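Local coordinates for protein phosphatidylserine synthase (Haemophilus influenzae, PDB 3HSI) that belongs to the phospholipase D superfamily and carries that superfamily's histidine- and lysine-bearing active-site signature motif, at residues V55-Y59 and V140-K144; L58-K62 and A105-Y111; V85-W91 and N125-P131; H92-R96 and N133-V137. All blocks are in the same frame, centred on the assembly; numbering follows the deposited sequence.

Contact 1 (V55-Y59 and V140-K144); sequences VTALY and VLHVK
His-142 and Lys-144 are spaced as in the H-x-K signature of the phospholipase D family, and this buried contact sets that segment, probably part of the active site, across the end of strand 52-56. The touching parts run 133° apart, with CA atoms 5.4 Å apart at Thr-56/Lys-144 and 5.7 Å at Leu-58/Leu-141; residues 55-57 are extended, and Leu-58 turns to phi/psi -64/-47. Val-55 points away. Thr-56, chi1 p, directs its side chain at the partner: OG1 lies 3.2 Å from Val-143 O, a weak hydrogen bond that competes with another acceptor, and 3.4 Å from Val-143 CG1. Water 1 joins Thr-56 OG1 (2.9 Å) to Lys-144 O (2.7 Å). Ala-57 contributes its carbonyl, its O lying 3.7 Å from Leu-141 CD2. Leu-58 (t, p) fills the gap: its CD1 sits 3.9 Å from Val-140 CG2 and 3.5 Å from Leu-141 O, its CD2 4.0 Å from His-142 CE1. Strand 141-142, itself weakly bonded, pairs with strand 391-398, so the contact joins the two large sheets. The Lys-144 side chain (m, m, t, t) doubles back although its CB points away, and water 2 accepts from both Lys-144 NZ at 2.7 Å and Leu-58 N at 2.9 Å.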
loop_
_atom_site.group_PDB
_atom_site.type_symbol
_atom_site.label_atom_id
_atom_site.label_comp_id
_atom_site.label_asym_id
_atom_site.label_seq_id
_atom_site.Cartn_x
_atom_site.Cartn_y
_atom_site.Cartn_z
ATOM N N VAL C 55 22.847 -5.579 -15.994
ATOM C CA VAL C 55 22.349 -6.420 -14.927
ATOM C C VAL C 55 21.282 -5.607 -14.196
ATOM O O VAL C 55 21.533 -4.442 -13.869
ATOM C CB VAL C 55 23.485 -6.758 -13.935
ATOM C CG1 VAL C 55 22.936 -7.355 -12.650
ATOM C CG2 VAL C 55 24.502 -7.719 -14.563
ATOM N N THR C 56 20.088 -6.184 -14.033
ATOM C CA THR C 56 19.066 -5.688 -13.103
ATOM C C THR C 56 18.887 -6.847 -12.138
ATOM O O THR C 56 18.668 -7.957 -12.569
ATOM C CB THR C 56 17.647 -5.380 -13.754
ATOM O OG1 THR C 56 17.186 -6.546 -14.475
ATOM C CG2 THR C 56 17.689 -4.218 -14.687
ATOM N N ALA C 57 19.047 -6.598 -10.845
ATOM C CA ALA C 57 18.846 -7.617 -9.825
ATOM C C ALA C 57 18.261 -6.905 -8.612
ATOM O O ALA C 57 18.294 -5.669 -8.546
ATOM C CB ALA C 57 20.163 -8.321 -9.491
ATOM N N LEU C 58 17.661 -7.655 -7.698
ATOM C CA LEU C 58 17.182 -7.067 -6.453
ATOM C C LEU C 58 18.393 -6.531 -5.662
ATOM O O LEU C 58 18.408 -5.375 -5.215
ATOM C CB LEU C 58 16.423 -8.085 -5.619
ATOM C CG LEU C 58 15.900 -7.564 -4.249
ATOM C CD1 LEU C 58 14.997 -6.319 -4.383
ATOM C CD2 LEU C 58 15.167 -8.690 -3.452
ATOM N N TYR C 59 19.438 -7.338 -5.543
ATOM C CA TYR C 59 20.621 -6.857 -4.860
ATOM C C TYR C 59 21.862 -7.541 -5.340
ATOM O O TYR C 59 21.793 -8.561 -6.016
ATOM C CB TYR C 59 20.479 -6.990 -3.342
ATOM C CG TYR C 59 20.245 -8.390 -2.806
ATOM C CD1 TYR C 59 21.310 -9.173 -2.377
ATOM C CD2 TYR C 59 18.953 -8.906 -2.669
ATOM C CE1 TYR C 59 21.105 -10.427 -1.840
ATOM C CE2 TYR C 59 18.734 -10.166 -2.139
ATOM C CZ TYR C 59 19.818 -10.926 -1.728
ATOM O OH TYR C 59 19.633 -12.178 -1.191
ATOM N N VAL C 140 9.816 -2.623 -4.566
ATOM C CA VAL C 140 11.234 -2.820 -4.921
ATOM C C VAL C 140 11.435 -3.259 -6.387
ATOM O O VAL C 140 10.491 -3.679 -7.086
ATOM C CB VAL C 140 11.915 -3.887 -3.977
ATOM C CG1 VAL C 140 11.751 -3.475 -2.505
ATOM C CG2 VAL C 140 11.291 -5.249 -4.169
ATOM N N LEU C 141 12.683 -3.181 -6.830
ATOM C CA LEU C 141 13.047 -3.580 -8.144
ATOM C C LEU C 141 13.117 -5.101 -8.227
ATOM O O LEU C 141 14.029 -5.732 -7.692
ATOM C CB LEU C 141 14.382 -2.930 -8.518
ATOM C CG LEU C 141 14.948 -3.297 -9.910
ATOM C CD1 LEU C 141 14.077 -2.690 -11.022
ATOM C CD2 LEU C 141 16.401 -2.813 -10.027
ATOM N N HIS C 142 12.136 -5.704 -8.883
ATOM C CA HIS C 142 12.153 -7.149 -9.095
ATOM C C HIS C 142 12.291 -7.501 -10.581
ATOM O O HIS C 142 12.073 -8.649 -10.957
ATOM C CB HIS C 142 10.874 -7.784 -8.570
ATOM C CG HIS C 142 10.909 -8.158 -7.120
ATOM N ND1 HIS C 142 11.951 -8.854 -6.550
ATOM C CD2 HIS C 142 9.968 -8.031 -6.147
ATOM C CE1 HIS C 142 11.685 -9.091 -5.276
ATOM N NE2 HIS C 142 10.483 -8.607 -5.006
ATOM N N VAL C 143 12.607 -6.523 -11.421
ATOM C CA VAL C 143 12.945 -6.769 -12.813
ATOM C C VAL C 143 14.224 -7.637 -12.858
ATOM O O VAL C 143 15.183 -7.354 -12.120
ATOM C CB VAL C 143 13.190 -5.419 -13.547
ATOM C CG1 VAL C 143 13.905 -5.613 -14.922
ATOM C CG2 VAL C 143 11.876 -4.653 -13.685
ATOM N N LYS C 144 14.223 -8.671 -13.705
ATOM C CA LYS C 144 15.364 -9.586 -13.847
ATOM C C LYS C 144 15.993 -9.521 -15.213
ATOM O O LYS C 144 15.404 -8.992 -16.159
ATOM C CB LYS C 144 14.941 -11.042 -13.597
ATOM C CG LYS C 144 14.089 -11.261 -12.373
ATOM C CD LYS C 144 14.857 -10.960 -11.074
ATOM C CE LYS C 144 13.909 -10.942 -9.858
ATOM N NZ LYS C 144 14.681 -10.669 -8.603
HETATM O O HOH W 1 16.428 -6.722 -17.239
HETATM O O HOH W 2 17.384 -10.422 -8.568
#

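Contact 2 (L58-K62 and A105-Y111); sequences LYWQK and ATNADWY
A capping box starts helix 107-118, the helix of the beta-alpha-beta crossover between strands 84-90 and 127-130, and its first turns meet the irregular loop 58-62. Thr-106 is the N-cap: Asp-109 N donates to Thr-106 OG1 (3.1 Å) and Thr-106 N to Asp-109 OD2 (3.1 Å). The closest backbone approach is Lys-62 to Asn-107, CA atoms 5.5 Å apart. Asn-107 (chi1 m) serves the loop with both ends of its amide, OD1 accepting from Lys-62 N at 3.0 Å and ND2 donating to Gln-61 OE1 at 3.1 Å. Lys-62 (p, t, t, t) stretches along the helix start until NZ reaches Ala-105 O at 2.8 Å, while its CA lies over the face of the Trp-110 six-membered ring, 3.6 Å from the centroid and 17° off the normal, a CH-pi contact. Trp-60 and Trp-110, both chi1 t, meet obliquely at CD1 of Trp-60 and CZ3 of Trp-110 (3.8 Å); their indole nitrogens bond to Gly-66 and Gln-67. One turn after Asn-107, Tyr-111 OH donates to Trp-60 O at 2.6 Å and accepts from water 3 at 2.5 Å. That water also accepts from Trp-60 N and Asn-107 ND2, each 3.1 Å away. Lys-62 N and Trp-60 O of this irregular loop are thus met by the side chains of Asn-107 and Tyr-111, while the face of the Trp-110 indole covers Lys-62 CA.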
loop_
_atom_site.group_PDB
_atom_site.type_symbol
_atom_site.label_atom_id
_atom_site.label_comp_id
_atom_site.label_asym_id
_atom_site.label_seq_id
_atom_site.Cartn_x
_atom_site.Cartn_y
_atom_site.Cartn_z
ATOM N N LEU C 58 17.661 -7.655 -7.698
ATOM C CA LEU C 58 17.182 -7.067 -6.453
ATOM C C LEU C 58 18.393 -6.531 -5.662
ATOM O O LEU C 58 18.408 -5.375 -5.215
ATOM C CB LEU C 58 16.423 -8.085 -5.619
ATOM C CG LEU C 58 15.900 -7.564 -4.249
ATOM C CD1 LEU C 58 14.997 -6.319 -4.383
ATOM C CD2 LEU C 58 15.167 -8.690 -3.452
ATOM N N TYR C 59 19.438 -7.338 -5.543
ATOM C CA TYR C 59 20.621 -6.857 -4.860
ATOM C C TYR C 59 21.862 -7.541 -5.340
ATOM O O TYR C 59 21.793 -8.561 -6.016
ATOM C CB TYR C 59 20.479 -6.990 -3.342
ATOM C CG TYR C 59 20.245 -8.390 -2.806
ATOM C CD1 TYR C 59 21.310 -9.173 -2.377
ATOM C CD2 TYR C 59 18.953 -8.906 -2.669
ATOM C CE1 TYR C 59 21.105 -10.427 -1.840
ATOM C CE2 TYR C 59 18.734 -10.166 -2.139
ATOM C CZ TYR C 59 19.818 -10.926 -1.728
ATOM O OH TYR C 59 19.633 -12.178 -1.191
ATOM N N TRP C 60 23.009 -6.957 -4.995
ATOM C CA TRP C 60 24.283 -7.548 -5.262
ATOM C C TRP C 60 25.086 -7.365 -3.970
ATOM O O TRP C 60 25.481 -6.256 -3.605
ATOM C CB TRP C 60 24.918 -6.851 -6.452
ATOM C CG TRP C 60 26.225 -7.381 -6.881
ATOM C CD1 TRP C 60 27.255 -7.802 -6.085
ATOM C CD2 TRP C 60 26.695 -7.477 -8.229
ATOM N NE1 TRP C 60 28.331 -8.166 -6.856
ATOM C CE2 TRP C 60 28.011 -7.980 -8.177
ATOM C CE3 TRP C 60 26.126 -7.177 -9.480
ATOM C CZ2 TRP C 60 28.781 -8.194 -9.332
ATOM C CZ3 TRP C 60 26.893 -7.388 -10.632
ATOM C CH2 TRP C 60 28.195 -7.914 -10.545
ATOM N N GLN C 61 25.293 -8.482 -3.272
ATOM C CA GLN C 61 25.787 -8.466 -1.897
ATOM C C GLN C 61 27.309 -8.384 -1.826
ATOM O O GLN C 61 28.016 -8.973 -2.635
ATOM C CB GLN C 61 25.316 -9.735 -1.199
ATOM C CG GLN C 61 25.586 -9.810 0.278
ATOM C CD GLN C 61 24.696 -8.855 1.073
ATOM O OE1 GLN C 61 23.615 -8.463 0.625
ATOM N NE2 GLN C 61 25.155 -8.472 2.246
ATOM N N LYS C 62 27.796 -7.676 -0.824
ATOM C CA LYS C 62 29.225 -7.592 -0.554
ATOM C C LYS C 62 29.941 -8.893 -0.097
ATOM O O LYS C 62 31.087 -8.823 0.329
ATOM C CB LYS C 62 29.461 -6.525 0.512
ATOM C CG LYS C 62 28.637 -6.761 1.768
ATOM C CD LYS C 62 28.975 -5.783 2.885
ATOM C CE LYS C 62 28.523 -6.401 4.229
ATOM N NZ LYS C 62 29.084 -5.689 5.408
ATOM N N ALA C 105 29.040 -2.449 6.923
ATOM C CA ALA C 105 29.007 -1.696 5.695
ATOM C C ALA C 105 27.817 -2.186 4.866
ATOM O O ALA C 105 27.523 -3.389 4.832
ATOM C CB ALA C 105 30.323 -1.888 4.913
ATOM N N THR C 106 27.135 -1.250 4.210
ATOM C CA THR C 106 26.079 -1.601 3.282
ATOM C C THR C 106 26.706 -1.972 1.954
ATOM O O THR C 106 27.863 -1.652 1.674
ATOM C CB THR C 106 25.117 -0.433 3.055
ATOM O OG1 THR C 106 25.821 0.612 2.398
ATOM C CG2 THR C 106 24.540 0.083 4.397
ATOM N N ASN C 107 25.920 -2.637 1.128
ATOM C CA ASN C 107 26.302 -2.904 -0.243
ATOM C C ASN C 107 26.786 -1.655 -0.989
ATOM O O ASN C 107 27.856 -1.686 -1.637
ATOM C CB ASN C 107 25.165 -3.631 -0.966
ATOM C CG ASN C 107 24.960 -5.046 -0.433
ATOM O OD1 ASN C 107 25.862 -5.625 0.204
ATOM N ND2 ASN C 107 23.799 -5.625 -0.720
ATOM N N ALA C 108 26.031 -0.562 -0.872
ATOM C CA ALA C 108 26.456 0.740 -1.441
ATOM C C ALA C 108 27.854 1.186 -0.932
ATOM O O ALA C 108 28.717 1.567 -1.716
ATOM C CB ALA C 108 25.383 1.848 -1.180
ATOM N N ASP C 109 28.098 1.083 0.371
ATOM C CA ASP C 109 29.420 1.443 0.905
ATOM C C ASP C 109 30.490 0.599 0.217
ATOM O O ASP C 109 31.523 1.121 -0.203
ATOM C CB ASP C 109 29.498 1.245 2.420
ATOM C CG ASP C 109 28.577 2.151 3.168
ATOM O OD1 ASP C 109 28.400 3.299 2.723
ATOM O OD2 ASP C 109 28.043 1.735 4.226
ATOM N N TRP C 110 30.215 -0.693 0.068
ATOM C CA TRP C 110 31.147 -1.607 -0.599
ATOM C C TRP C 110 31.390 -1.299 -2.113
ATOM O O TRP C 110 32.526 -1.384 -2.599
ATOM C CB TRP C 110 30.753 -3.081 -0.303
ATOM C CG TRP C 110 31.528 -4.129 -1.070
ATOM C CD1 TRP C 110 32.832 -4.499 -0.873
ATOM C CD2 TRP C 110 31.042 -4.939 -2.151
ATOM N NE1 TRP C 110 33.190 -5.490 -1.771
ATOM C CE2 TRP C 110 32.115 -5.768 -2.573
ATOM C CE3 TRP C 110 29.801 -5.051 -2.808
ATOM C CZ2 TRP C 110 31.982 -6.693 -3.611
ATOM C CZ3 TRP C 110 29.670 -5.986 -3.830
ATOM C CH2 TRP C 110 30.760 -6.786 -4.229
ATOM N N TYR C 111 30.352 -0.929 -2.851
ATOM C CA TYR C 111 30.536 -0.560 -4.246
ATOM C C TYR C 111 31.522 0.607 -4.357
ATOM O O TYR C 111 32.399 0.570 -5.212
ATOM C CB TYR C 111 29.220 -0.201 -4.949
ATOM C CG TYR C 111 28.064 -1.187 -4.834
ATOM C CD1 TYR C 111 28.265 -2.572 -4.935
ATOM C CD2 TYR C 111 26.737 -0.715 -4.650
ATOM C CE1 TYR C 111 27.196 -3.471 -4.826
ATOM C CE2 TYR C 111 25.664 -1.606 -4.551
ATOM C CZ TYR C 111 25.903 -2.982 -4.638
ATOM O OH TYR C 111 24.849 -3.866 -4.538
HETATM O O HOH W 3 22.673 -4.410 -3.331
#

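Contact 3 (V85-W91 and N125-P131); sequences VKVLIDW and NMFFGVP
Strands 85-90 and 127-130 pair in parallel, their axes 4.6 Å apart at closest and crossing at -35°. Bridges join Val-87 to Phe-127, Leu-88 to Phe-128, Ile-89 to Gly-129 and Asp-90 to Val-130. Five backbone bonds alternate in direction: Val-87 N to Met-126 O (2.7 Å), Phe-128 N to Val-87 O (2.8 Å), Ile-89 N to Phe-128 O (3.0 Å), Val-130 N to Ile-89 O (2.8 Å) and Trp-91 N to Val-130 O (3.0 Å). Before the pairing begins, water 4 donates to Val-85 O (2.8 Å) and Asn-125 O (3.0 Å). Met-126 N and Phe-127 N both find Asp-205 OD2; Asp-90 OD1 takes Leu-141 N, and Trp-91 NE1 meets Thr-212 OG1. Gly-129 matters sterically, since a CB there would fall 2.9 Å from Trp-91 CE3. Val-87 CG1 touches Phe-127 CE1 (3.6 Å), and Ile-89 CD1 touches Phe-127 CD1 (3.7 Å). Leu-88 CD2 meets Val-130 CG2 (3.8 Å) on the face bearing Phe-128. Strand 84-90 also bonds strand 52-56 on its other edge. Helix 64-79 touches Phe-127 on one face, and helix 181-195 packs on Leu-88 on the other.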
loop_
_atom_site.group_PDB
_atom_site.type_symbol
_atom_site.label_atom_id
_atom_site.label_comp_id
_atom_site.label_asym_id
_atom_site.label_seq_id
_atom_site.Cartn_x
_atom_site.Cartn_y
_atom_site.Cartn_z
ATOM N N VAL C 85 29.140 -0.939 -19.080
ATOM C CA VAL C 85 28.668 -1.754 -17.928
ATOM C C VAL C 85 27.671 -0.965 -17.069
ATOM O O VAL C 85 28.013 0.101 -16.564
ATOM C CB VAL C 85 29.825 -2.256 -16.994
ATOM C CG1 VAL C 85 29.278 -3.201 -15.901
ATOM C CG2 VAL C 85 30.876 -2.957 -17.756
ATOM N N LYS C 86 26.464 -1.504 -16.878
ATOM C CA LYS C 86 25.455 -0.867 -16.017
ATOM C C LYS C 86 24.836 -1.922 -15.147
ATOM O O LYS C 86 24.403 -2.949 -15.651
ATOM C CB LYS C 86 24.370 -0.143 -16.835
ATOM C CG LYS C 86 24.965 0.898 -17.784
ATOM C CD LYS C 86 24.303 2.253 -17.691
ATOM C CE LYS C 86 25.081 3.294 -18.489
ATOM N NZ LYS C 86 25.030 2.992 -19.956
ATOM N N VAL C 87 24.868 -1.703 -13.840
ATOM C CA VAL C 87 24.270 -2.641 -12.885
ATOM C C VAL C 87 23.198 -1.870 -12.136
ATOM O O VAL C 87 23.495 -0.880 -11.434
ATOM C CB VAL C 87 25.338 -3.261 -11.903
ATOM C CG1 VAL C 87 24.697 -4.209 -10.903
ATOM C CG2 VAL C 87 26.463 -3.997 -12.721
ATOM N N LEU C 88 21.947 -2.299 -12.298
ATOM C CA LEU C 88 20.828 -1.649 -11.576
ATOM C C LEU C 88 20.339 -2.556 -10.441
ATOM O O LEU C 88 20.002 -3.710 -10.675
ATOM C CB LEU C 88 19.676 -1.286 -12.531
ATOM C CG LEU C 88 19.821 -0.099 -13.493
ATOM C CD1 LEU C 88 20.992 -0.301 -14.480
ATOM C CD2 LEU C 88 18.517 0.194 -14.269
ATOM N N ILE C 89 20.350 -2.044 -9.214
ATOM C CA ILE C 89 19.832 -2.800 -8.077
ATOM C C ILE C 89 18.861 -1.912 -7.335
ATOM O O ILE C 89 18.811 -0.701 -7.565
ATOM C CB ILE C 89 20.958 -3.356 -7.100
ATOM C CG1 ILE C 89 21.919 -2.250 -6.575
ATOM C CG2 ILE C 89 21.671 -4.554 -7.714
ATOM C CD1 ILE C 89 23.163 -1.940 -7.445
ATOM N N ASP C 90 18.089 -2.503 -6.443
ATOM C CA ASP C 90 17.111 -1.734 -5.706
ATOM C C ASP C 90 17.868 -0.705 -4.842
ATOM O O ASP C 90 18.862 -1.035 -4.187
ATOM C CB ASP C 90 16.236 -2.651 -4.858
ATOM C CG ASP C 90 15.141 -1.893 -4.166
ATOM O OD1 ASP C 90 14.084 -1.702 -4.814
ATOM O OD2 ASP C 90 15.358 -1.445 -2.997
ATOM N N TRP C 91 17.396 0.532 -4.886
ATOM C CA TRP C 91 17.957 1.644 -4.142
ATOM C C TRP C 91 17.918 1.444 -2.608
ATOM O O TRP C 91 18.947 1.603 -1.971
ATOM C CB TRP C 91 17.223 2.899 -4.538
ATOM C CG TRP C 91 17.383 4.071 -3.639
ATOM C CD1 TRP C 91 16.529 4.465 -2.616
ATOM C CD2 TRP C 91 18.419 5.055 -3.696
ATOM N NE1 TRP C 91 16.992 5.621 -2.041
ATOM C CE2 TRP C 91 18.142 6.010 -2.680
ATOM C CE3 TRP C 91 19.549 5.229 -4.507
ATOM C CZ2 TRP C 91 18.972 7.125 -2.445
ATOM C CZ3 TRP C 91 20.383 6.349 -4.280
ATOM C CH2 TRP C 91 20.079 7.277 -3.250
ATOM N N ASN C 125 30.768 5.417 -13.467
ATOM C CA ASN C 125 29.771 4.841 -12.567
ATOM C C ASN C 125 29.254 3.559 -13.204
ATOM O O ASN C 125 28.966 3.547 -14.401
ATOM C CB ASN C 125 28.592 5.805 -12.403
ATOM C CG ASN C 125 28.987 7.126 -11.756
ATOM O OD1 ASN C 125 29.705 7.154 -10.768
ATOM N ND2 ASN C 125 28.467 8.217 -12.284
HETATM N N MSE C 126 29.151 2.496 -12.406
HETATM C CA MSE C 126 28.655 1.198 -12.871
HETATM C C MSE C 126 27.449 0.685 -12.075
HETATM O O MSE C 126 26.629 -0.064 -12.612
HETATM C CB MSE C 126 29.780 0.159 -12.859
HETATM C CG MSE C 126 30.925 0.540 -13.776
HETATM SE SE MSE C 126 32.178 -0.887 -14.140
HETATM C CE MSE C 126 32.759 -0.195 -15.829
ATOM N N PHE C 127 27.345 1.094 -10.813
ATOM C CA PHE C 127 26.257 0.678 -9.936
ATOM C C PHE C 127 25.246 1.777 -9.726
ATOM O O PHE C 127 25.572 2.861 -9.227
ATOM C CB PHE C 127 26.790 0.237 -8.568
ATOM C CG PHE C 127 27.433 -1.103 -8.588
ATOM C CD1 PHE C 127 26.671 -2.245 -8.442
ATOM C CD2 PHE C 127 28.801 -1.219 -8.772
ATOM C CE1 PHE C 127 27.258 -3.490 -8.480
ATOM C CE2 PHE C 127 29.397 -2.456 -8.800
ATOM C CZ PHE C 127 28.620 -3.600 -8.670
ATOM N N PHE C 128 24.005 1.476 -10.091
ATOM C CA PHE C 128 22.921 2.424 -9.996
ATOM C C PHE C 128 21.782 1.885 -9.145
ATOM O O PHE C 128 21.384 0.742 -9.304
ATOM C CB PHE C 128 22.429 2.779 -11.402
ATOM C CG PHE C 128 23.510 3.336 -12.298
ATOM C CD1 PHE C 128 23.750 4.706 -12.354
ATOM C CD2 PHE C 128 24.321 2.471 -13.063
ATOM C CE1 PHE C 128 24.756 5.204 -13.175
ATOM C CE2 PHE C 128 25.334 2.982 -13.880
ATOM C CZ PHE C 128 25.530 4.338 -13.944
ATOM N N GLY C 129 21.254 2.727 -8.262
ATOM C CA GLY C 129 20.147 2.356 -7.375
ATOM C C GLY C 129 18.809 2.849 -7.917
ATOM O O GLY C 129 18.643 4.038 -8.206
ATOM N N VAL C 130 17.877 1.917 -8.101
ATOM C CA VAL C 130 16.566 2.251 -8.664
ATOM C C VAL C 130 15.533 2.221 -7.534
ATOM O O VAL C 130 15.312 1.185 -6.941
ATOM C CB VAL C 130 16.155 1.216 -9.736
ATOM C CG1 VAL C 130 14.749 1.482 -10.242
ATOM C CG2 VAL C 130 17.176 1.151 -10.869
ATOM N N PRO C 131 14.890 3.348 -7.236
ATOM C CA PRO C 131 13.821 3.314 -6.218
ATOM C C PRO C 131 12.413 3.186 -6.827
ATOM O O PRO C 131 11.936 4.105 -7.514
ATOM C CB PRO C 131 13.971 4.655 -5.527
ATOM C CG PRO C 131 14.622 5.593 -6.622
ATOM C CD PRO C 131 15.110 4.716 -7.762
HETATM O O HOH W 4 30.109 1.898 -16.651
#

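Contact 4 (H92-R96 and N133-V137); sequences HRAQR and NTREV
Two loops following the parallel strands 84-90 and 127-130 meet beyond the C-terminal ends of these two strands. Residues 92-94 have helical phi/psi, and Gln-95 N bonds back to His-92 O (3.1 Å), a turn; residues 136-137 begin a 3-10 segment. The nearest CA atoms, of His-92 and Glu-136, are 5.8 Å apart. Charge pairing comes from Arg-96 (chi1 p) and Glu-136 (t, t): a bidentate salt bridge with Arg-96 NE to Glu-136 OE1 at 2.6 Å and Arg-96 NH2 to Glu-136 OE2 at 2.7 Å, both angles near 168°. Van der Waals contact centres on the His-92 ring, whose face carries the backbone of residues 135-136, with CD2 of His-92 3.5 Å from Glu-136 N. Across the dimer interface, Arg-388 of the second subunit packs on Thr-134 and makes a weak hydrogen bond to Asn-133 OD1. The remaining hydrogen bond, from side chain to backbone, is nearly linear: His-92 (chi1 m) donates NE2 to Asn-133 O at 2.8 Å and 177°.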
loop_
_atom_site.group_PDB
_atom_site.type_symbol
_atom_site.label_atom_id
_atom_site.label_comp_id
_atom_site.label_asym_id
_atom_site.label_seq_id
_atom_site.Cartn_x
_atom_site.Cartn_y
_atom_site.Cartn_z
ATOM N N HIS C 92 16.758 1.092 -2.038
ATOM C CA HIS C 92 16.631 0.905 -0.576
ATOM C C HIS C 92 17.432 -0.320 -0.077
ATOM O O HIS C 92 18.149 -0.263 0.920
ATOM C CB HIS C 92 15.169 0.715 -0.172
ATOM C CG HIS C 92 14.263 1.819 -0.606
ATOM N ND1 HIS C 92 14.240 3.053 0.017
ATOM C CD2 HIS C 92 13.321 1.866 -1.578
ATOM C CE1 HIS C 92 13.334 3.819 -0.565
ATOM N NE2 HIS C 92 12.766 3.126 -1.538
ATOM N N ARG C 93 17.325 -1.425 -0.799
ATOM C CA ARG C 93 17.986 -2.655 -0.401
ATOM C C ARG C 93 19.500 -2.483 -0.355
ATOM O O ARG C 93 20.160 -3.017 0.546
ATOM C CB ARG C 93 17.539 -3.834 -1.287
ATOM C CG ARG C 93 18.191 -5.169 -0.973
ATOM C CD ARG C 93 17.916 -5.644 0.469
ATOM N NE ARG C 93 18.585 -6.925 0.694
ATOM C CZ ARG C 93 19.894 -7.062 0.923
ATOM N NH1 ARG C 93 20.692 -5.983 0.984
ATOM N NH2 ARG C 93 20.409 -8.276 1.102
ATOM N N ALA C 94 20.039 -1.694 -1.275
ATOM C CA ALA C 94 21.496 -1.475 -1.335
ATOM C C ALA C 94 22.072 -0.627 -0.185
ATOM O O ALA C 94 23.283 -0.591 0.005
ATOM C CB ALA C 94 21.897 -0.870 -2.698
ATOM N N GLN C 95 21.202 0.044 0.574
ATOM C CA GLN C 95 21.654 1.003 1.560
ATOM C C GLN C 95 21.211 0.674 2.981
ATOM O O GLN C 95 21.138 1.539 3.828
ATOM C CB GLN C 95 21.220 2.414 1.162
ATOM C CG GLN C 95 21.836 2.845 -0.158
ATOM C CD GLN C 95 21.384 4.208 -0.604
ATOM O OE1 GLN C 95 20.332 4.356 -1.237
ATOM N NE2 GLN C 95 22.190 5.219 -0.308
ATOM N N ARG C 96 20.932 -0.584 3.240
ATOM C CA ARG C 96 20.673 -1.010 4.603
ATOM C C ARG C 96 21.345 -2.347 4.828
ATOM O O ARG C 96 21.694 -3.020 3.876
ATOM C CB ARG C 96 19.173 -1.107 4.862
ATOM C CG ARG C 96 18.494 -2.271 4.166
ATOM C CD ARG C 96 17.022 -2.302 4.523
ATOM N NE ARG C 96 16.240 -3.192 3.663
ATOM C CZ ARG C 96 16.202 -4.518 3.774
ATOM N NH1 ARG C 96 16.926 -5.145 4.690
ATOM N NH2 ARG C 96 15.445 -5.221 2.950
ATOM N N ASN C 133 9.642 2.888 -5.100
ATOM C CA ASN C 133 8.699 3.671 -4.307
ATOM C C ASN C 133 9.528 4.405 -3.286
ATOM O O ASN C 133 10.734 4.156 -3.192
ATOM C CB ASN C 133 7.630 2.798 -3.629
ATOM C CG ASN C 133 6.288 3.506 -3.536
ATOM O OD1 ASN C 133 6.225 4.721 -3.338
ATOM N ND2 ASN C 133 5.214 2.759 -3.686
ATOM N N THR C 134 8.879 5.272 -2.522
ATOM C CA THR C 134 9.544 6.169 -1.576
ATOM C C THR C 134 9.990 5.443 -0.306
ATOM O O THR C 134 10.831 5.946 0.439
ATOM C CB THR C 134 8.629 7.356 -1.191
ATOM O OG1 THR C 134 7.458 6.856 -0.553
ATOM C CG2 THR C 134 8.212 8.174 -2.407
ATOM N N ARG C 135 9.405 4.268 -0.082
ATOM C CA ARG C 135 9.752 3.354 1.004
ATOM C C ARG C 135 9.808 1.937 0.467
ATOM O O ARG C 135 8.905 1.502 -0.267
ATOM C CB ARG C 135 8.728 3.432 2.130
ATOM C CG ARG C 135 9.187 4.359 3.254
ATOM C CD ARG C 135 8.141 5.377 3.585
ATOM N NE ARG C 135 8.675 6.470 4.404
ATOM C CZ ARG C 135 8.334 7.760 4.269
ATOM N NH1 ARG C 135 7.457 8.134 3.328
ATOM N NH2 ARG C 135 8.878 8.685 5.070
ATOM N N GLU C 136 10.854 1.218 0.861
ATOM C CA GLU C 136 11.063 -0.168 0.451
ATOM C C GLU C 136 9.792 -1.032 0.537
ATOM O O GLU C 136 9.504 -1.790 -0.383
ATOM C CB GLU C 136 12.217 -0.798 1.258
ATOM C CG GLU C 136 12.613 -2.175 0.755
ATOM C CD GLU C 136 13.947 -2.703 1.301
ATOM O OE1 GLU C 136 14.639 -1.981 2.051
ATOM O OE2 GLU C 136 14.302 -3.863 0.973
ATOM N N VAL C 137 9.022 -0.886 1.611
ATOM C CA VAL C 137 7.876 -1.753 1.838
ATOM C C VAL C 137 6.812 -1.605 0.756
ATOM O O VAL C 137 6.109 -2.549 0.467
ATOM C CB VAL C 137 7.262 -1.572 3.285
ATOM C CG1 VAL C 137 6.647 -0.219 3.449
ATOM C CG2 VAL C 137 6.226 -2.651 3.559
#

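All four contacts gather around the sheet containing strands 52-56, 84-90 and 127-130. Contact 3 is one of its parallel pairings; contact 1, centred about 9 Å away, continues at the strand ends. There Val-55 O lies 2.7 Å from Leu-88 N, a probable hydrogen bond joining neighbouring strands 52-56 and 84-90, and Asp-90 OD1 lies 2.9 Å from Leu-141 N, a probable hydrogen bond that ties the sheet to the segment of the family active-site motif. Contact 2 shares Leu-58 and Tyr-59 with contact 1, their centres being about 13 Å apart. Contacts 2 and 4 interlock through Ala-108 N and Ala-94 O (2.9 Å) and through Gln-61 OE1 and Arg-93 NH2 (3.2 Å); Arg-93 also makes a cation-pi contact with Tyr-59.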